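Local coordinates for peptide ABC transporter, peptide-binding protein (Enterococcus faecalis, PDB 3O6P), which is probably the peptide-binding component of an ABC-type peptide importer, represented here by one fragment of the longer solute-binding protein, at residues I29-L43 with S110-I122. Sequence-based numbering, arbitrary orientation. Where two conformers were deposited one is given.
Sequences ISYSIDRKALVESIL and SSKKTVEFVQGSI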
loop_
_atom_site.group_PDB
_atom_site.type_symbol
_atom_site.label_atom_id
_atom_site.label_comp_id
_atom_site.label_asym_id
_atom_site.label_seq_id
_atom_site.Cartn_x
_atom_site.Cartn_y
_atom_site.Cartn_z
ATOM N N ILE A 29 7.811 -8.009 1.333
ATOM C CA ILE A 29 8.127 -6.852 0.478
ATOM C C ILE A 29 8.136 -5.581 1.341
ATOM O O ILE A 29 9.123 -4.810 1.321
ATOM C CB ILE A 29 7.128 -6.779 -0.696
ATOM C CG1 ILE A 29 7.479 -7.884 -1.709
ATOM C CG2 ILE A 29 7.177 -5.409 -1.365
ATOM C CD1 ILE A 29 6.382 -8.127 -2.791
ATOM N N SER A 30 7.068 -5.374 2.126
ATOM C CA SER A 30 7.024 -4.183 2.965
ATOM C C SER A 30 8.173 -4.122 3.995
ATOM O O SER A 30 8.793 -3.062 4.202
ATOM C CB SER A 30 5.660 -4.023 3.627
ATOM O OG SER A 30 5.611 -2.845 4.423
ATOM N N TYR A 31 8.481 -5.257 4.611
ATOM C CA TYR A 31 9.556 -5.305 5.597
ATOM C C TYR A 31 10.922 -4.976 5.020
ATOM O O TYR A 31 11.847 -4.609 5.768
ATOM C CB TYR A 31 9.649 -6.726 6.176
ATOM C CG TYR A 31 8.689 -7.075 7.279
ATOM C CD1 TYR A 31 8.602 -6.295 8.429
ATOM C CD2 TYR A 31 7.956 -8.275 7.222
ATOM C CE1 TYR A 31 7.741 -6.671 9.484
ATOM C CE2 TYR A 31 7.106 -8.672 8.268
ATOM C CZ TYR A 31 6.991 -7.861 9.386
ATOM O OH TYR A 31 6.153 -8.262 10.403
ATOM N N SER A 32 11.070 -5.115 3.711
ATOM C CA SER A 32 12.386 -4.949 3.109
ATOM C C SER A 32 12.718 -3.500 2.741
ATOM O O SER A 32 13.827 -3.245 2.260
ATOM C CB SER A 32 12.498 -5.806 1.847
ATOM O OG SER A 32 11.791 -5.181 0.802
ATOM N N ILE A 33 11.776 -2.570 2.931
ATOM C CA ILE A 33 11.983 -1.188 2.466
ATOM C C ILE A 33 12.155 -0.236 3.646
ATOM O O ILE A 33 11.242 -0.060 4.458
ATOM C CB ILE A 33 10.805 -0.732 1.564
ATOM C CG1 ILE A 33 10.553 -1.717 0.395
ATOM C CG2 ILE A 33 10.992 0.735 1.091
ATOM C CD1 ILE A 33 9.162 -1.523 -0.224
ATOM N N ASP A 34 13.333 0.355 3.737
ATOM C CA ASP A 34 13.652 1.314 4.804
ATOM C C ASP A 34 13.020 2.644 4.427
ATOM O O ASP A 34 13.622 3.433 3.707
ATOM C CB ASP A 34 15.175 1.414 4.934
ATOM C CG ASP A 34 15.638 2.273 6.097
ATOM O OD1 ASP A 34 14.810 2.983 6.727
ATOM O OD2 ASP A 34 16.877 2.247 6.373
ATOM N N ARG A 35 11.803 2.880 4.916
ATOM C CA ARG A 35 11.049 4.099 4.588
ATOM C C ARG A 35 11.752 5.360 5.110
ATOM O O ARG A 35 11.658 6.434 4.485
ATOM C CB ARG A 35 9.647 4.084 5.237
ATOM C CG ARG A 35 8.738 2.840 5.070
ATOM C CD ARG A 35 8.465 2.558 3.660
ATOM N NE ARG A 35 7.324 1.642 3.417
ATOM C CZ ARG A 35 7.250 0.354 3.788
ATOM N NH1 ARG A 35 8.214 -0.239 4.503
ATOM N NH2 ARG A 35 6.203 -0.372 3.428
ATOM N N LYS A 36 12.412 5.249 6.264
ATOM C CA LYS A 36 13.152 6.386 6.820
ATOM C C LYS A 36 14.271 6.816 5.846
ATOM O O LYS A 36 14.409 7.992 5.507
ATOM C CB LYS A 36 13.725 6.030 8.203
ATOM C CG LYS A 36 14.350 7.219 8.932
ATOM C CD LYS A 36 14.921 6.804 10.296
ATOM C CE LYS A 36 15.419 8.020 11.085
ATOM N NZ LYS A 36 14.311 8.939 11.534
ATOM N N ALA A 37 15.052 5.860 5.373
ATOM C CA ALA A 37 16.098 6.170 4.391
ATOM C C ALA A 37 15.484 6.740 3.110
ATOM O O ALA A 37 16.036 7.676 2.489
ATOM C CB ALA A 37 16.918 4.888 4.071
ATOM N N LEU A 38 14.366 6.161 2.678
ATOM C CA LEU A 38 13.736 6.624 1.453
ATOM C C LEU A 38 13.391 8.099 1.604
ATOM O O LEU A 38 13.724 8.910 0.739
ATOM C CB LEU A 38 12.476 5.807 1.113
ATOM C CG LEU A 38 11.593 6.287 -0.059
ATOM C CD1 LEU A 38 12.343 6.314 -1.418
ATOM C CD2 LEU A 38 10.344 5.394 -0.134
ATOM N N VAL A 39 12.726 8.455 2.695
ATOM C CA VAL A 39 12.300 9.854 2.811
ATOM C C VAL A 39 13.402 10.843 3.156
ATOM O O VAL A 39 13.404 11.958 2.632
ATOM C CB VAL A 39 11.059 10.069 3.721
ATOM C CG1 VAL A 39 9.880 9.262 3.180
ATOM C CG2 VAL A 39 11.367 9.716 5.154
ATOM N N GLU A 40 14.384 10.385 3.936
ATOM C CA GLU A 40 15.443 11.258 4.457
ATOM C C GLU A 40 16.701 11.375 3.595
ATOM O O GLU A 40 17.334 12.450 3.576
ATOM C CB GLU A 40 15.777 10.887 5.907
ATOM C CG GLU A 40 14.612 11.202 6.870
ATOM C CD GLU A 40 14.906 10.835 8.325
ATOM O OE1 GLU A 40 13.975 10.904 9.173
ATOM O OE2 GLU A 40 16.065 10.481 8.616
ATOM N N SER A 41 17.061 10.296 2.892
ATOM C CA SER A 41 18.283 10.269 2.099
ATOM C C SER A 41 17.963 10.307 0.611
ATOM O O SER A 41 18.630 10.997 -0.157
ATOM C CB SER A 41 19.097 9.023 2.446
ATOM O OG SER A 41 20.248 9.008 1.649
ATOM N N ILE A 42 16.925 9.588 0.205
ATOM C CA ILE A 42 16.619 9.460 -1.212
ATOM C C ILE A 42 15.805 10.648 -1.703
ATOM O O ILE A 42 16.223 11.331 -2.649
ATOM C CB ILE A 42 15.915 8.122 -1.545
ATOM C CG1 ILE A 42 16.754 6.925 -1.052
ATOM C CG2 ILE A 42 15.603 8.027 -3.049
ATOM C CD1 ILE A 42 18.068 6.717 -1.785
ATOM N N LEU A 43 14.695 10.929 -1.035
ATOM C CA LEU A 43 13.794 11.982 -1.505
ATOM C C LEU A 43 14.174 13.359 -0.968
ATOM O O LEU A 43 14.397 14.302 -1.752
ATOM C CB LEU A 43 12.340 11.651 -1.169
ATOM C CG LEU A 43 11.749 10.450 -1.886
ATOM C CD1 LEU A 43 10.405 10.073 -1.264
ATOM C CD2 LEU A 43 11.653 10.745 -3.390
ATOM N N SER A 110 11.777 12.188 -9.320
ATOM C CA SER A 110 11.689 11.598 -7.976
ATOM C C SER A 110 11.107 10.189 -7.996
ATOM O O SER A 110 11.431 9.383 -7.147
ATOM C CB SER A 110 10.894 12.474 -7.019
ATOM O OG SER A 110 9.581 12.617 -7.484
ATOM N N SER A 111 10.225 9.910 -8.956
ATOM C CA SER A 111 9.616 8.601 -9.040
ATOM C C SER A 111 10.650 7.576 -9.451
ATOM O O SER A 111 10.655 6.457 -8.946
ATOM C CB SER A 111 8.485 8.626 -10.045
ATOM O OG SER A 111 7.365 9.250 -9.459
ATOM N N LYS A 112 11.549 7.964 -10.348
ATOM C CA LYS A 112 12.653 7.059 -10.725
ATOM C C LYS A 112 13.575 6.758 -9.521
ATOM O O LYS A 112 13.969 5.616 -9.330
ATOM C CB LYS A 112 13.461 7.625 -11.899
ATOM C CG LYS A 112 12.707 7.703 -13.219
ATOM C CD LYS A 112 13.632 8.438 -14.192
ATOM C CE LYS A 112 13.272 8.286 -15.645
ATOM N NZ LYS A 112 14.314 9.036 -16.401
ATOM N N LYS A 113 13.911 7.764 -8.716
ATOM C CA LYS A 113 14.761 7.513 -7.546
ATOM C C LYS A 113 14.047 6.630 -6.500
ATOM O O LYS A 113 14.677 5.757 -5.878
ATOM C CB LYS A 113 15.249 8.821 -6.933
ATOM C CG LYS A 113 16.196 9.619 -7.825
ATOM C CD LYS A 113 17.224 8.755 -8.531
ATOM C CE LYS A 113 18.382 9.592 -9.085
ATOM N NZ LYS A 113 17.982 10.852 -9.773
ATOM N N THR A 114 12.735 6.824 -6.338
ATOM C CA THR A 114 11.942 5.966 -5.457
ATOM C C THR A 114 11.940 4.528 -5.953
ATOM O O THR A 114 12.221 3.600 -5.179
ATOM C CB THR A 114 10.482 6.487 -5.361
ATOM O OG1 THR A 114 10.518 7.739 -4.681
ATOM C CG2 THR A 114 9.586 5.514 -4.571
ATOM N N VAL A 115 11.651 4.341 -7.244
ATOM C CA VAL A 115 11.537 2.971 -7.750
ATOM C C VAL A 115 12.879 2.239 -7.703
ATOM O O VAL A 115 12.904 1.033 -7.418
ATOM C CB VAL A 115 10.776 2.838 -9.126
ATOM C CG1 VAL A 115 11.632 3.298 -10.322
ATOM C CG2 VAL A 115 10.287 1.406 -9.327
ATOM N N GLU A 116 13.968 2.965 -7.964
ATOM C CA GLU A 116 15.326 2.412 -7.881
ATOM C C GLU A 116 15.645 1.931 -6.462
ATOM O O GLU A 116 16.188 0.829 -6.266
ATOM C CB GLU A 116 16.366 3.451 -8.343
ATOM C CG GLU A 116 17.807 3.049 -8.065
ATOM C CD GLU A 116 18.830 4.101 -8.540
ATOM O OE1 GLU A 116 18.651 5.309 -8.274
ATOM O OE2 GLU A 116 19.819 3.708 -9.178
ATOM N N PHE A 117 15.291 2.752 -5.475
ATOM C CA PHE A 117 15.531 2.420 -4.083
ATOM C C PHE A 117 14.663 1.219 -3.683
ATOM O O PHE A 117 15.126 0.315 -3.018
ATOM C CB PHE A 117 15.236 3.624 -3.171
ATOM C CG PHE A 117 15.484 3.325 -1.704
ATOM C CD1 PHE A 117 16.766 3.381 -1.189
ATOM C CD2 PHE A 117 14.424 2.962 -0.845
ATOM C CE1 PHE A 117 17.009 3.089 0.158
ATOM C CE2 PHE A 117 14.653 2.670 0.505
ATOM C CZ PHE A 117 15.959 2.730 1.008
ATOM N N VAL A 118 13.400 1.216 -4.098
ATOM C CA VAL A 118 12.508 0.081 -3.779
ATOM C C VAL A 118 12.954 -1.229 -4.430
ATOM O O VAL A 118 12.984 -2.279 -3.779
ATOM C CB VAL A 118 11.066 0.426 -4.135
ATOM C CG1 VAL A 118 10.173 -0.795 -3.987
ATOM C CG2 VAL A 118 10.604 1.532 -3.182
ATOM N N GLN A 119 13.303 -1.151 -5.712
ATOM C CA GLN A 119 13.844 -2.292 -6.444
ATOM C C GLN A 119 15.086 -2.835 -5.755
ATOM O O GLN A 119 15.167 -4.042 -5.522
ATOM C CB GLN A 119 14.189 -1.848 -7.872
ATOM C CG GLN A 119 15.000 -2.835 -8.649
ATOM C CD GLN A 119 15.657 -2.197 -9.881
ATOM O OE1 GLN A 119 16.042 -0.983 -9.907
ATOM N NE2 GLN A 119 15.774 -2.991 -10.918
ATOM N N GLY A 120 16.053 -1.966 -5.421
ATOM C CA GLY A 120 17.278 -2.452 -4.762
ATOM C C GLY A 120 17.000 -3.093 -3.413
ATOM O O GLY A 120 17.603 -4.119 -3.047
ATOM N N SER A 121 16.105 -2.473 -2.660
ATOM C CA SER A 121 15.784 -2.951 -1.311
ATOM C C SER A 121 15.164 -4.353 -1.323
ATOM O O SER A 121 15.595 -5.251 -0.580
ATOM C CB SER A 121 14.813 -1.977 -0.629
ATOM O OG SER A 121 15.417 -0.701 -0.393
ATOM N N ILE A 122 14.158 -4.557 -2.167
ATOM C CA ILE A 122 13.499 -5.857 -2.244
ATOM C C ILE A 122 14.465 -6.929 -2.754
ATOM O O ILE A 122 14.606 -8.014 -2.146
ATOM C CB ILE A 122 12.260 -5.785 -3.161
ATOM C CG1 ILE A 122 11.231 -4.792 -2.622
ATOM C CG2 ILE A 122 11.670 -7.172 -3.362
ATOM C CD1 ILE A 122 10.147 -4.397 -3.639
HETATM O O HOH W 1 16.459 -4.218 1.877
HETATM O O HOH W 2 15.689 -0.206 2.258
#
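Phe117 of helix 109-125 is wedged against helix 35-43 in an apolar helix-helix packing on one side of the mixed sheet of this solute-binding protein fragment. The axes of 35-43 and 110-122 run closer to antiparallel than parallel, at 134° and 10.3 Å apart at their closest. Phe117 has CG anti to its own N (chi1 -180°), which carries the ring across to helix 35-43, between Asp34 at its N-cap and Ile42 in its last turn. Leu38 CA lies over one ring face and Ser121 OG, from the ring's own helix, over the opposite face, both offset toward the rim. Ile33 CG2 comes in at the edge, while Ile42 CG1 approaches Phe117 CD1 obliquely at 3.5 Å, Ala37 CB meets Phe117 CZ, and Asp34 O lies 3.4 Å from Phe117 CE2, also obliquely. Toward the start of 110-122, Leu43 CD2 leans on Thr114 OG1 at 3.5 Å, a hydroxyl already bonded to Ser110 O. At the other end Ile33 CD1 touches Val118 CG1, and Ile29 CG2 meets Ile122 CD1; Val118 and Ile122 also pack on strands 99-106 and 129-136, respectively. No direct hydrogen bond joins the segments, but two waters do: one donates to Ser32 O and Ser121 O (2.8 Å each), the other accepts from Asp34 N and donates to Ser121 OG, which itself bonds to Phe117 O. Cohesion therefore rests mainly on apolar packing around Phe117 and at the Ile29/Ile33 end, with water carrying the polar link.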